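Local coordinates for protein lysine-sensitive aspartokinase 3 (Escherichia coli, PDB 2J0W) that catalyses the phosphorylation of L-aspartate by ATP, the first step of lysine biosynthesis, and is shut down allosterically by lysine, at residues 322-327 / 347-352; 309-314 / 364-369; 252-257 / 339-344; 404-409 / 427-432. All coordinates share one frame; numbering follows the deposited sequence.

Contact 3 opens first, at 252-257 in the amino acid kinase part. Strand 299-313 then opens contact 2, and helix 321-328 opens contact 1. Contact 3 closes at 339-344, contact 1 at 347-352 and contact 2 at 364-369. Contact 1 is therefore enclosed by contact 2, and contact 3 crosses both. Contact 4 follows in series, joining 404-409 to 427-432. Contacts 1, 2 and 3 share neighbouring strands of one antiparallel sheet, which strand 426-432 of contact 4 also joins. Contact 3 brings the end of a kinase helix to this regulatory part. Cys428 of contact 4 packs against both Phe254 and Leu341 of contact 3.

Contact 1: residues 322-327 / 347-352; sequences RGFLAE and VSVALT
Phe324 is the helix residue that meets Val347 and Val349, and its ring carries the contact. The apolar part comes first. Ring atom CD2 of Phe324 lies 4.1 Å from Val347 CG1, and the two side chains cross at about a right angle. CE2 of Phe324 is 4.5 Å from Val349 CG1, also at a slant to the ring, a looser touch. The second kind of contact is with a backbone carbonyl. Val347 O comes obliquely to the ring, 3.0 Å from Phe324 CE2 and 3.6 Å from Phe324 CZ. The ring is directed at the strand because its CG stands anti to the backbone N (chi1 175°). With an alanine here the carbonyl side of Val347 and the methyl of Val349 would probably lose their aromatic cover, leaving a gap under the helix. Phe324 and Leu325 belong to the lysine inhibitor site, which is shared between the two subunits, and the contact therefore lies at that site. Ser315 and Cys378 also touch the Phe324 ring. Helix 321-328 thus lies against the start of strand 348-353, which is flanked by strands 341-345 and 299-313, while Leu325 packs on Phe329 of the second subunit.

Contact 2: residues 309-314 / 364-369; sequences TLLTLH and TLLTQS
Thr367 OG1, next in the chain to the Leu366 that meets Leu311, is gripped by two groups. It lies 3.0 Å from Ser369 OG in a hydrogen bond that either hydroxyl could donate. It also bonds to Leu370 N. Thr367 is the N-cap of helix 368-377, so this hydroxyl closes the first turn of the helix and fixes the connection that leads into it. Ser369 OG has a further, weak bond to His335. The contact with the strand is apolar and small. Leu311 CD1 meets Leu366 CD1 at 4.1 Å, methyl against methyl, with the two side chains crossing obliquely. Leu311 reaches across because its CG is anti to the backbone N (chi1 -178°), whereas Leu366 has its CG anti to its carbonyl carbon (chi1 -61°). Two residues back along the strand, Thr309 OG1 lies 4.3 Å from Leu365 CD1, a loose touch between a hydroxyl and a methyl. Leu365 and Leu366 thus meet Thr309 and Leu311, two residues apart on the strand. Strand 299-313 pairs with strands 348-353 and 380-384, and Thr309 and Leu311 also pack on Val382 of the latter. The connection from strand 348-353 to helix 368-377 passes over this part of the sheet.

Contact 3: residues 252-257 / 339-344; sequences ATFGAK and VDLITT. With ADP (adenosine-5'-diphosphate), chain D.
Phe254 reaches its ring obliquely to Asp340 and Leu341, while Thr253 meets Asp340 beside it. Ring atom CE2 of Phe254 is 4.2 Å from Leu341 CG and 4.3 Å from Asp340 CB. Thr253 and Asp340 cross at a slant, with Thr253 CG2 lying 4.1 Å from Asp340 OD1. The same Thr253 methyl sits over one face of the Phe254 ring, towards its rim. That placement follows from the torsion of Thr253 (chi1 -59°), which sets CG2 anti to the backbone N and turns OG1 back to bond with Ala249 O. The carboxylate of Asp340 has its polar partner elsewhere: OD2 makes a salt bridge with Arg305 NH1, which also bonds to Thr253 O. Arg305 thereby ties the two segments together. Phe254 further packs on Cys428 of its own chain and on Ser345 of the second subunit. Lys257 runs out to the nucleotide, bent at its last torsion, and its NZ bonds to ADP O1A at 2.9 Å, with a weak bond to ADP O2A. The arrangement is an interface between the amino acid kinase domain and the regulatory ACT region, placing the nucleotide-binding Lys257 and the lysine-site residue Asp340 on two segments that touch across that interface.

Contact 4: residues 404-409 / 427-432; sequences KEVFGV and LCFLVP
In the second ACT domain, helix 402-407 packs on strand 426-432 through Val406 and Phe407, which meet Phe429 and Leu427. All four side chains are buried. Val406 CG1 lies 3.9 Å from Phe429 CE2, and these two side chains run past one another, pointing opposite ways. The same methyl rests on one face of the Phe407 ring, offset towards the rim. It is placed there with CG1 of Val406 anti to the backbone N (chi1 165°), so one methyl serves both aromatic rings. Phe407 in turn touches Leu427: its CZ is 4.1 Å from Leu427 CD2, and the side chains cross on a slant. The rings of Phe407 and Phe429 come near as well. Their centroids are 5.5 Å apart and their planes stand at 47°, an oblique pair. Phe429 already points to the helix; its torsion, with CG between the backbone N and the carbonyl carbon (chi1 61°), sets how the ring lies there. Ile415 touches both rings, Leu443 of helix 436-448 touches Phe429, and Phe407 packs on Gly403 of the second subunit. Strand 426-432 is held between strands 386-393 and 417-420. A helix packed on one face of an antiparallel sheet through buried apolar side chains is the layered alpha/beta build of the ACT fold.

Contact 1: residues 322-327 / 347-352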
loop_
_atom_site.group_PDB
_atom_site.type_symbol
_atom_site.label_atom_id
_atom_site.label_comp_id
_atom_site.label_asym_id
_atom_site.label_seq_id
_atom_site.Cartn_x
_atom_site.Cartn_y
_atom_site.Cartn_z
ATOM N N ARG A 322 -4.649 -13.199 -2.475
ATOM C CA ARG A 322 -6.013 -12.725 -2.283
ATOM C C ARG A 322 -6.385 -12.857 -0.817
ATOM O O ARG A 322 -6.803 -11.889 -0.186
ATOM C CB ARG A 322 -6.976 -13.546 -3.140
ATOM C CG ARG A 322 -6.293 -14.254 -4.292
ATOM C CD ARG A 322 -5.535 -13.257 -5.151
ATOM N NE ARG A 322 -4.558 -13.895 -6.028
ATOM C CZ ARG A 322 -4.859 -14.546 -7.147
ATOM N NH1 ARG A 322 -6.120 -14.654 -7.539
ATOM N NH2 ARG A 322 -3.893 -15.083 -7.879
ATOM N N GLY A 323 -6.224 -14.062 -0.278
ATOM C CA GLY A 323 -6.539 -14.288 1.118
ATOM C C GLY A 323 -5.416 -13.797 2.010
ATOM O O GLY A 323 -5.666 -13.113 3.008
ATOM N N PHE A 324 -4.176 -14.135 1.652
ATOM C CA PHE A 324 -3.024 -13.714 2.446
ATOM C C PHE A 324 -3.194 -12.270 2.859
ATOM O O PHE A 324 -2.723 -11.862 3.916
ATOM C CB PHE A 324 -1.705 -13.837 1.680
ATOM C CG PHE A 324 -0.529 -13.287 2.444
ATOM C CD1 PHE A 324 -0.051 -13.946 3.571
ATOM C CD2 PHE A 324 0.049 -12.076 2.085
ATOM C CE1 PHE A 324 0.975 -13.404 4.323
ATOM C CE2 PHE A 324 1.078 -11.529 2.836
ATOM C CZ PHE A 324 1.543 -12.193 3.957
ATOM N N LEU A 325 -3.849 -11.495 2.002
ATOM C CA LEU A 325 -4.109 -10.098 2.297
ATOM C C LEU A 325 -5.463 -10.048 2.985
ATOM O O LEU A 325 -5.552 -9.661 4.145
ATOM C CB LEU A 325 -4.122 -9.257 1.014
ATOM C CG LEU A 325 -2.804 -9.209 0.229
ATOM C CD1 LEU A 325 -2.923 -8.250 -0.936
ATOM C CD2 LEU A 325 -1.682 -8.775 1.140
ATOM N N ALA A 326 -6.508 -10.471 2.279
ATOM C CA ALA A 326 -7.867 -10.478 2.825
ATOM C C ALA A 326 -7.913 -10.967 4.268
ATOM O O ALA A 326 -8.800 -10.586 5.029
ATOM C CB ALA A 326 -8.776 -11.350 1.970
ATOM N N GLU A 327 -6.963 -11.821 4.631
ATOM C CA GLU A 327 -6.888 -12.363 5.982
ATOM C C GLU A 327 -6.138 -11.385 6.875
ATOM O O GLU A 327 -6.665 -10.921 7.887
ATOM C CB GLU A 327 -6.167 -13.713 5.972
ATOM C CG GLU A 327 -6.154 -14.434 7.318
ATOM C CD GLU A 327 -7.528 -14.500 7.974
ATOM O OE1 GLU A 327 -8.542 -14.556 7.244
ATOM O OE2 GLU A 327 -7.593 -14.510 9.222
ATOM N N VAL A 347 3.582 -10.219 -2.070
ATOM C CA VAL A 347 3.042 -10.692 -0.807
ATOM C C VAL A 347 3.743 -10.100 0.411
ATOM O O VAL A 347 3.675 -10.651 1.513
ATOM C CB VAL A 347 3.100 -12.234 -0.735
ATOM C CG1 VAL A 347 1.948 -12.831 -1.526
ATOM C CG2 VAL A 347 4.434 -12.727 -1.295
ATOM N N SER A 348 4.423 -8.978 0.211
ATOM C CA SER A 348 5.123 -8.311 1.305
ATOM C C SER A 348 4.360 -7.020 1.545
ATOM O O SER A 348 4.249 -6.190 0.645
ATOM C CB SER A 348 6.554 -8.002 0.886
ATOM O OG SER A 348 7.083 -9.087 0.135
ATOM N N VAL A 349 3.811 -6.851 2.738
ATOM C CA VAL A 349 3.054 -5.641 3.034
ATOM C C VAL A 349 3.627 -4.870 4.228
ATOM O O VAL A 349 3.639 -5.371 5.349
ATOM C CB VAL A 349 1.579 -5.994 3.279
ATOM C CG1 VAL A 349 1.491 -7.257 4.117
ATOM C CG2 VAL A 349 0.866 -4.838 3.955
ATOM N N ALA A 350 4.112 -3.652 3.972
ATOM C CA ALA A 350 4.706 -2.807 5.015
ATOM C C ALA A 350 3.674 -1.863 5.606
ATOM O O ALA A 350 3.144 -0.981 4.920
ATOM C CB ALA A 350 5.894 -2.009 4.454
ATOM N N LEU A 351 3.404 -2.055 6.893
ATOM C CA LEU A 351 2.421 -1.253 7.612
ATOM C C LEU A 351 3.043 -0.111 8.428
ATOM O O LEU A 351 3.984 -0.333 9.196
ATOM C CB LEU A 351 1.617 -2.177 8.528
ATOM C CG LEU A 351 0.838 -3.294 7.830
ATOM C CD1 LEU A 351 0.445 -4.348 8.837
ATOM C CD2 LEU A 351 -0.392 -2.716 7.164
ATOM N N THR A 352 2.507 1.101 8.257
ATOM C CA THR A 352 2.991 2.290 8.969
ATOM C C THR A 352 2.131 2.543 10.202
ATOM O O THR A 352 1.010 3.033 10.088
ATOM C CB THR A 352 2.943 3.554 8.066
ATOM O OG1 THR A 352 3.806 3.381 6.934
ATOM C CG2 THR A 352 3.393 4.776 8.846
#

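Contact 2: residues 309-314 / 364-369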
loop_
_atom_site.group_PDB
_atom_site.type_symbol
_atom_site.label_atom_id
_atom_site.label_comp_id
_atom_site.label_asym_id
_atom_site.label_seq_id
_atom_site.Cartn_x
_atom_site.Cartn_y
_atom_site.Cartn_z
ATOM N N THR A 309 5.936 3.253 13.817
ATOM C CA THR A 309 6.442 1.893 13.822
ATOM C C THR A 309 6.163 1.287 12.444
ATOM O O THR A 309 5.053 1.425 11.926
ATOM C CB THR A 309 5.731 1.058 14.903
ATOM O OG1 THR A 309 5.832 1.728 16.168
ATOM C CG2 THR A 309 6.359 -0.324 15.003
ATOM N N LEU A 310 7.164 0.649 11.837
ATOM C CA LEU A 310 6.962 0.021 10.526
ATOM C C LEU A 310 6.838 -1.493 10.671
ATOM O O LEU A 310 7.829 -2.194 10.887
ATOM C CB LEU A 310 8.106 0.333 9.547
ATOM C CG LEU A 310 7.877 -0.308 8.161
ATOM C CD1 LEU A 310 6.735 0.409 7.444
ATOM C CD2 LEU A 310 9.151 -0.254 7.322
ATOM N N LEU A 311 5.607 -1.981 10.552
ATOM C CA LEU A 311 5.313 -3.402 10.663
ATOM C C LEU A 311 5.239 -4.030 9.278
ATOM O O LEU A 311 4.191 -3.991 8.628
ATOM C CB LEU A 311 3.984 -3.591 11.373
ATOM C CG LEU A 311 3.581 -5.039 11.602
ATOM C CD1 LEU A 311 4.590 -5.727 12.518
ATOM C CD2 LEU A 311 2.195 -5.055 12.207
ATOM N N THR A 312 6.356 -4.599 8.834
ATOM C CA THR A 312 6.452 -5.236 7.520
ATOM C C THR A 312 6.065 -6.720 7.585
ATOM O O THR A 312 6.608 -7.485 8.384
ATOM C CB THR A 312 7.889 -5.109 6.964
ATOM O OG1 THR A 312 8.232 -3.725 6.826
ATOM C CG2 THR A 312 8.004 -5.790 5.618
ATOM N N LEU A 313 5.116 -7.122 6.746
ATOM C CA LEU A 313 4.681 -8.512 6.725
ATOM C C LEU A 313 4.990 -9.245 5.427
ATOM O O LEU A 313 4.551 -8.858 4.342
ATOM C CB LEU A 313 3.186 -8.607 7.008
ATOM C CG LEU A 313 2.783 -8.241 8.432
ATOM C CD1 LEU A 313 1.283 -8.453 8.617
ATOM C CD2 LEU A 313 3.579 -9.099 9.411
ATOM N N HIS A 314 5.771 -10.306 5.561
ATOM C CA HIS A 314 6.142 -11.152 4.439
ATOM C C HIS A 314 5.351 -12.427 4.716
ATOM O O HIS A 314 5.012 -12.693 5.866
ATOM C CB HIS A 314 7.644 -11.410 4.472
ATOM C CG HIS A 314 8.470 -10.164 4.384
ATOM N ND1 HIS A 314 8.664 -9.482 3.204
ATOM C CD2 HIS A 314 9.141 -9.472 5.335
ATOM C CE1 HIS A 314 9.421 -8.421 3.430
ATOM N NE2 HIS A 314 9.722 -8.393 4.713
ATOM N N THR A 364 -0.146 -0.393 24.505
ATOM C CA THR A 364 0.819 -1.003 23.596
ATOM C C THR A 364 0.094 -1.616 22.398
ATOM O O THR A 364 -0.692 -2.554 22.548
ATOM C CB THR A 364 1.647 -2.084 24.342
ATOM O OG1 THR A 364 2.531 -2.740 23.424
ATOM C CG2 THR A 364 0.726 -3.100 25.013
ATOM N N LEU A 365 0.362 -1.082 21.209
ATOM C CA LEU A 365 -0.291 -1.558 19.991
ATOM C C LEU A 365 -0.097 -3.034 19.667
ATOM O O LEU A 365 -1.071 -3.761 19.467
ATOM C CB LEU A 365 0.146 -0.715 18.783
ATOM C CG LEU A 365 1.320 0.261 18.915
ATOM C CD1 LEU A 365 2.516 -0.202 18.094
ATOM C CD2 LEU A 365 0.856 1.622 18.434
ATOM N N LEU A 366 1.151 -3.482 19.629
ATOM C CA LEU A 366 1.424 -4.871 19.288
ATOM C C LEU A 366 1.367 -5.905 20.403
ATOM O O LEU A 366 2.364 -6.186 21.065
ATOM C CB LEU A 366 2.762 -4.962 18.558
ATOM C CG LEU A 366 2.758 -4.160 17.253
ATOM C CD1 LEU A 366 3.933 -4.595 16.398
ATOM C CD2 LEU A 366 1.447 -4.387 16.502
ATOM N N THR A 367 0.182 -6.485 20.571
ATOM C CA THR A 367 -0.081 -7.503 21.580
ATOM C C THR A 367 0.452 -8.867 21.121
ATOM O O THR A 367 0.377 -9.206 19.940
ATOM C CB THR A 367 -1.592 -7.618 21.823
ATOM O OG1 THR A 367 -2.219 -8.241 20.690
ATOM C CG2 THR A 367 -2.195 -6.227 22.007
ATOM N N GLN A 368 0.992 -9.646 22.056
ATOM C CA GLN A 368 1.539 -10.966 21.744
ATOM C C GLN A 368 0.515 -11.943 21.186
ATOM O O GLN A 368 0.879 -12.919 20.536
ATOM C CB GLN A 368 2.197 -11.559 22.992
ATOM C CG GLN A 368 3.391 -10.727 23.506
ATOM C CD GLN A 368 4.698 -11.088 22.825
ATOM O OE1 GLN A 368 5.233 -12.177 23.044
ATOM N NE2 GLN A 368 5.230 -10.170 21.988
ATOM N N SER A 369 -0.763 -11.699 21.462
ATOM C CA SER A 369 -1.816 -12.573 20.949
ATOM C C SER A 369 -1.798 -12.361 19.443
ATOM O O SER A 369 -1.755 -13.305 18.646
ATOM C CB SER A 369 -3.187 -12.170 21.515
ATOM O OG SER A 369 -3.623 -10.921 20.997
#

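Contact 3: residues 252-257 / 339-344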
loop_
_atom_site.group_PDB
_atom_site.type_symbol
_atom_site.label_atom_id
_atom_site.label_comp_id
_atom_site.label_asym_id
_atom_site.label_seq_id
_atom_site.Cartn_x
_atom_site.Cartn_y
_atom_site.Cartn_z
ATOM N N ALA A 252 -3.712 17.390 10.103
ATOM C CA ALA A 252 -3.854 16.939 11.475
ATOM C C ALA A 252 -3.493 15.463 11.546
ATOM O O ALA A 252 -2.651 15.056 12.346
ATOM C CB ALA A 252 -5.284 17.162 11.964
ATOM N N THR A 253 -4.111 14.679 10.671
ATOM C CA THR A 253 -3.886 13.250 10.646
ATOM C C THR A 253 -2.428 12.850 10.558
ATOM O O THR A 253 -2.022 11.850 11.149
ATOM C CB THR A 253 -4.642 12.597 9.483
ATOM O OG1 THR A 253 -6.043 12.865 9.619
ATOM C CG2 THR A 253 -4.426 11.085 9.490
ATOM N N PHE A 254 -1.631 13.628 9.839
ATOM C CA PHE A 254 -0.223 13.289 9.693
ATOM C C PHE A 254 0.746 14.010 10.608
ATOM O O PHE A 254 1.961 13.927 10.413
ATOM C CB PHE A 254 0.204 13.455 8.238
ATOM C CG PHE A 254 -0.526 12.535 7.297
ATOM C CD1 PHE A 254 -1.174 13.034 6.171
ATOM C CD2 PHE A 254 -0.602 11.173 7.559
ATOM C CE1 PHE A 254 -1.891 12.185 5.323
ATOM C CE2 PHE A 254 -1.319 10.318 6.716
ATOM C CZ PHE A 254 -1.963 10.827 5.598
ATOM N N GLY A 255 0.234 14.716 11.611
ATOM C CA GLY A 255 1.149 15.380 12.518
ATOM C C GLY A 255 0.854 16.804 12.928
ATOM O O GLY A 255 1.559 17.330 13.790
ATOM N N ALA A 256 -0.161 17.432 12.336
ATOM C CA ALA A 256 -0.499 18.812 12.682
ATOM C C ALA A 256 -1.202 18.882 14.045
ATOM O O ALA A 256 -2.412 19.140 14.136
ATOM C CB ALA A 256 -1.382 19.416 11.606
ATOM N N LYS A 257 -0.421 18.666 15.101
ATOM C CA LYS A 257 -0.903 18.666 16.482
ATOM C C LYS A 257 -1.955 19.742 16.814
ATOM O O LYS A 257 -2.882 19.479 17.583
ATOM C CB LYS A 257 0.310 18.787 17.424
ATOM C CG LYS A 257 0.022 18.686 18.916
ATOM C CD LYS A 257 1.341 18.771 19.687
ATOM C CE LYS A 257 1.208 18.332 21.148
ATOM N NZ LYS A 257 0.387 19.258 21.968
ATOM N N VAL A 339 -4.560 1.525 10.281
ATOM C CA VAL A 339 -3.350 1.981 9.589
ATOM C C VAL A 339 -3.684 3.025 8.528
ATOM O O VAL A 339 -4.509 2.780 7.639
ATOM C CB VAL A 339 -2.631 0.809 8.891
ATOM C CG1 VAL A 339 -1.391 1.313 8.167
ATOM C CG2 VAL A 339 -2.266 -0.244 9.915
ATOM N N ASP A 340 -3.034 4.184 8.624
ATOM C CA ASP A 340 -3.240 5.276 7.678
ATOM C C ASP A 340 -2.398 5.057 6.429
ATOM O O ASP A 340 -2.780 5.474 5.341
ATOM C CB ASP A 340 -2.801 6.627 8.268
ATOM C CG ASP A 340 -3.503 6.978 9.564
ATOM O OD1 ASP A 340 -4.752 7.029 9.595
ATOM O OD2 ASP A 340 -2.789 7.233 10.554
ATOM N N LEU A 341 -1.243 4.421 6.590
ATOM C CA LEU A 341 -0.343 4.225 5.467
ATOM C C LEU A 341 0.177 2.798 5.253
ATOM O O LEU A 341 0.867 2.244 6.110
ATOM C CB LEU A 341 0.847 5.193 5.599
ATOM C CG LEU A 341 0.541 6.697 5.525
ATOM C CD1 LEU A 341 1.781 7.508 5.862
ATOM C CD2 LEU A 341 0.051 7.049 4.136
ATOM N N ILE A 342 -0.153 2.223 4.094
ATOM C CA ILE A 342 0.288 0.880 3.725
ATOM C C ILE A 342 0.983 0.898 2.366
ATOM O O ILE A 342 0.621 1.685 1.478
ATOM C CB ILE A 342 -0.889 -0.118 3.623
ATOM C CG1 ILE A 342 -1.582 -0.258 4.972
ATOM C CG2 ILE A 342 -0.379 -1.473 3.168
ATOM C CD1 ILE A 342 -2.603 -1.368 5.009
ATOM N N THR A 343 1.978 0.026 2.218
ATOM C CA THR A 343 2.743 -0.110 0.984
ATOM C C THR A 343 3.010 -1.606 0.773
ATOM O O THR A 343 3.398 -2.297 1.716
ATOM C CB THR A 343 4.084 0.683 1.071
ATOM O OG1 THR A 343 4.110 1.672 0.034
ATOM C CG2 THR A 343 5.288 -0.234 0.912
ATOM N N THR A 344 2.793 -2.109 -0.446
ATOM C CA THR A 344 3.014 -3.535 -0.725
ATOM C C THR A 344 3.948 -3.833 -1.891
ATOM O O THR A 344 4.332 -2.954 -2.655
ATOM C CB THR A 344 1.687 -4.279 -1.021
ATOM O OG1 THR A 344 1.094 -3.756 -2.215
ATOM C CG2 THR A 344 0.714 -4.114 0.122
HETATM P PB ADP D . -3.802 23.422 22.681
HETATM O O1B ADP D . -4.225 24.808 22.377
HETATM O O2B ADP D . -3.807 23.135 24.163
HETATM O O3B ADP D . -4.677 22.373 21.917
HETATM P PA ADP D . -1.429 22.144 21.587
HETATM O O1A ADP D . -0.065 22.137 22.169
HETATM O O2A ADP D . -2.208 20.874 21.712
HETATM O O3A ADP D . -2.284 23.314 22.206
HETATM O "O5'" ADP D . -1.128 22.548 20.054
HETATM C "C5'" ADP D . -0.650 23.823 19.518
HETATM C "C4'" ADP D . 0.717 23.557 18.913
HETATM O "O4'" ADP D . 0.801 22.567 17.845
HETATM C "C3'" ADP D . 1.490 24.714 18.336
HETATM O "O3'" ADP D . 1.852 25.490 19.501
HETATM C "C2'" ADP D . 2.621 23.984 17.644
HETATM O "O2'" ADP D . 3.653 23.643 18.554
HETATM C "C1'" ADP D . 1.987 22.757 17.093
HETATM N N9 ADP D . 1.818 22.714 15.563
HETATM C C8 ADP D . 2.221 21.638 14.854
HETATM N N7 ADP D . 2.028 21.717 13.553
HETATM C C5 ADP D . 1.452 22.919 13.403
HETATM C C6 ADP D . 1.006 23.591 12.204
HETATM N N6 ADP D . 1.079 23.091 11.020
HETATM N N1 ADP D . 0.449 24.865 12.421
HETATM C C2 ADP D . 0.345 25.448 13.696
HETATM N N3 ADP D . 0.771 24.812 14.825
HETATM C C4 ADP D . 1.307 23.582 14.637
#

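Contact 4: residues 404-409 / 427-432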
loop_
_atom_site.group_PDB
_atom_site.type_symbol
_atom_site.label_atom_id
_atom_site.label_comp_id
_atom_site.label_asym_id
_atom_site.label_seq_id
_atom_site.Cartn_x
_atom_site.Cartn_y
_atom_site.Cartn_z
ATOM N N LYS A 404 11.025 14.998 -7.920
ATOM C CA LYS A 404 12.277 15.748 -7.879
ATOM C C LYS A 404 12.206 16.827 -6.806
ATOM O O LYS A 404 13.144 17.014 -6.014
ATOM C CB LYS A 404 12.540 16.386 -9.255
ATOM C CG LYS A 404 13.889 17.117 -9.427
ATOM C CD LYS A 404 13.874 18.541 -8.879
ATOM C CE LYS A 404 15.240 19.201 -9.055
ATOM N NZ LYS A 404 15.302 20.585 -8.498
ATOM N N GLU A 405 11.073 17.520 -6.781
ATOM C CA GLU A 405 10.851 18.603 -5.840
ATOM C C GLU A 405 10.989 18.177 -4.379
ATOM O O GLU A 405 11.552 18.914 -3.568
ATOM C CB GLU A 405 9.468 19.206 -6.080
ATOM C CG GLU A 405 9.349 20.649 -5.631
ATOM C CD GLU A 405 10.406 21.541 -6.260
ATOM O OE1 GLU A 405 11.598 21.400 -5.904
ATOM O OE2 GLU A 405 10.042 22.379 -7.113
ATOM N N VAL A 406 10.485 16.989 -4.053
ATOM C CA VAL A 406 10.535 16.476 -2.687
ATOM C C VAL A 406 11.830 15.771 -2.303
ATOM O O VAL A 406 12.360 15.987 -1.215
ATOM C CB VAL A 406 9.380 15.475 -2.410
ATOM C CG1 VAL A 406 9.670 14.691 -1.134
ATOM C CG2 VAL A 406 8.054 16.209 -2.267
ATOM N N PHE A 407 12.338 14.929 -3.193
ATOM C CA PHE A 407 13.536 14.159 -2.897
ATOM C C PHE A 407 14.847 14.738 -3.417
ATOM O O PHE A 407 15.883 14.077 -3.356
ATOM C CB PHE A 407 13.345 12.727 -3.408
ATOM C CG PHE A 407 12.071 12.081 -2.929
ATOM C CD1 PHE A 407 10.862 12.324 -3.569
ATOM C CD2 PHE A 407 12.074 11.275 -1.806
ATOM C CE1 PHE A 407 9.677 11.771 -3.091
ATOM C CE2 PHE A 407 10.894 10.718 -1.319
ATOM C CZ PHE A 407 9.694 10.966 -1.962
ATOM N N GLY A 408 14.804 15.973 -3.910
ATOM C CA GLY A 408 16.009 16.605 -4.419
ATOM C C GLY A 408 16.943 17.035 -3.301
ATOM O O GLY A 408 18.168 17.098 -3.472
ATOM N N VAL A 409 16.353 17.306 -2.141
ATOM C CA VAL A 409 17.094 17.758 -0.969
ATOM C C VAL A 409 17.465 16.658 0.022
ATOM O O VAL A 409 18.365 16.830 0.848
ATOM C CB VAL A 409 16.275 18.789 -0.191
ATOM C CG1 VAL A 409 17.176 19.566 0.744
ATOM C CG2 VAL A 409 15.548 19.703 -1.156
ATOM N N LEU A 427 1.591 13.153 0.078
ATOM C CA LEU A 427 2.688 12.266 -0.258
ATOM C C LEU A 427 3.477 12.095 1.033
ATOM O O LEU A 427 4.088 13.050 1.521
ATOM C CB LEU A 427 3.581 12.891 -1.324
ATOM C CG LEU A 427 4.726 11.997 -1.807
ATOM C CD1 LEU A 427 5.165 12.471 -3.173
ATOM C CD2 LEU A 427 5.893 12.005 -0.821
ATOM N N CYS A 428 3.472 10.893 1.595
ATOM C CA CYS A 428 4.194 10.678 2.842
ATOM C C CYS A 428 5.364 9.741 2.696
ATOM O O CYS A 428 5.489 9.021 1.710
ATOM C CB CYS A 428 3.260 10.106 3.899
ATOM S SG CYS A 428 1.655 10.873 3.886
ATOM N N PHE A 429 6.222 9.755 3.701
ATOM C CA PHE A 429 7.361 8.870 3.716
ATOM C C PHE A 429 8.018 8.841 5.087
ATOM O O PHE A 429 7.851 9.757 5.890
ATOM C CB PHE A 429 8.353 9.263 2.624
ATOM C CG PHE A 429 8.912 10.637 2.767
ATOM C CD1 PHE A 429 10.139 10.841 3.389
ATOM C CD2 PHE A 429 8.240 11.727 2.235
ATOM C CE1 PHE A 429 10.697 12.124 3.473
ATOM C CE2 PHE A 429 8.785 13.012 2.313
ATOM C CZ PHE A 429 10.015 13.210 2.931
ATOM N N LEU A 430 8.736 7.761 5.360
ATOM C CA LEU A 430 9.412 7.600 6.630
ATOM C C LEU A 430 10.889 7.921 6.496
ATOM O O LEU A 430 11.453 7.886 5.399
ATOM C CB LEU A 430 9.243 6.160 7.150
ATOM C CG LEU A 430 7.806 5.656 7.374
ATOM C CD1 LEU A 430 7.838 4.288 8.059
ATOM C CD2 LEU A 430 7.022 6.653 8.229
ATOM N N VAL A 431 11.500 8.253 7.629
ATOM C CA VAL A 431 12.926 8.555 7.725
ATOM C C VAL A 431 13.299 8.284 9.178
ATOM O O VAL A 431 12.469 8.435 10.073
ATOM C CB VAL A 431 13.247 10.038 7.386
ATOM C CG1 VAL A 431 12.750 10.374 5.992
ATOM C CG2 VAL A 431 12.615 10.967 8.405
ATOM N N PRO A 432 14.539 7.856 9.436
ATOM C CA PRO A 432 14.901 7.596 10.830
ATOM C C PRO A 432 14.629 8.810 11.722
ATOM O O PRO A 432 14.904 9.947 11.339
ATOM C CB PRO A 432 16.384 7.231 10.739
ATOM C CG PRO A 432 16.837 7.948 9.496
ATOM C CD PRO A 432 15.700 7.698 8.549
#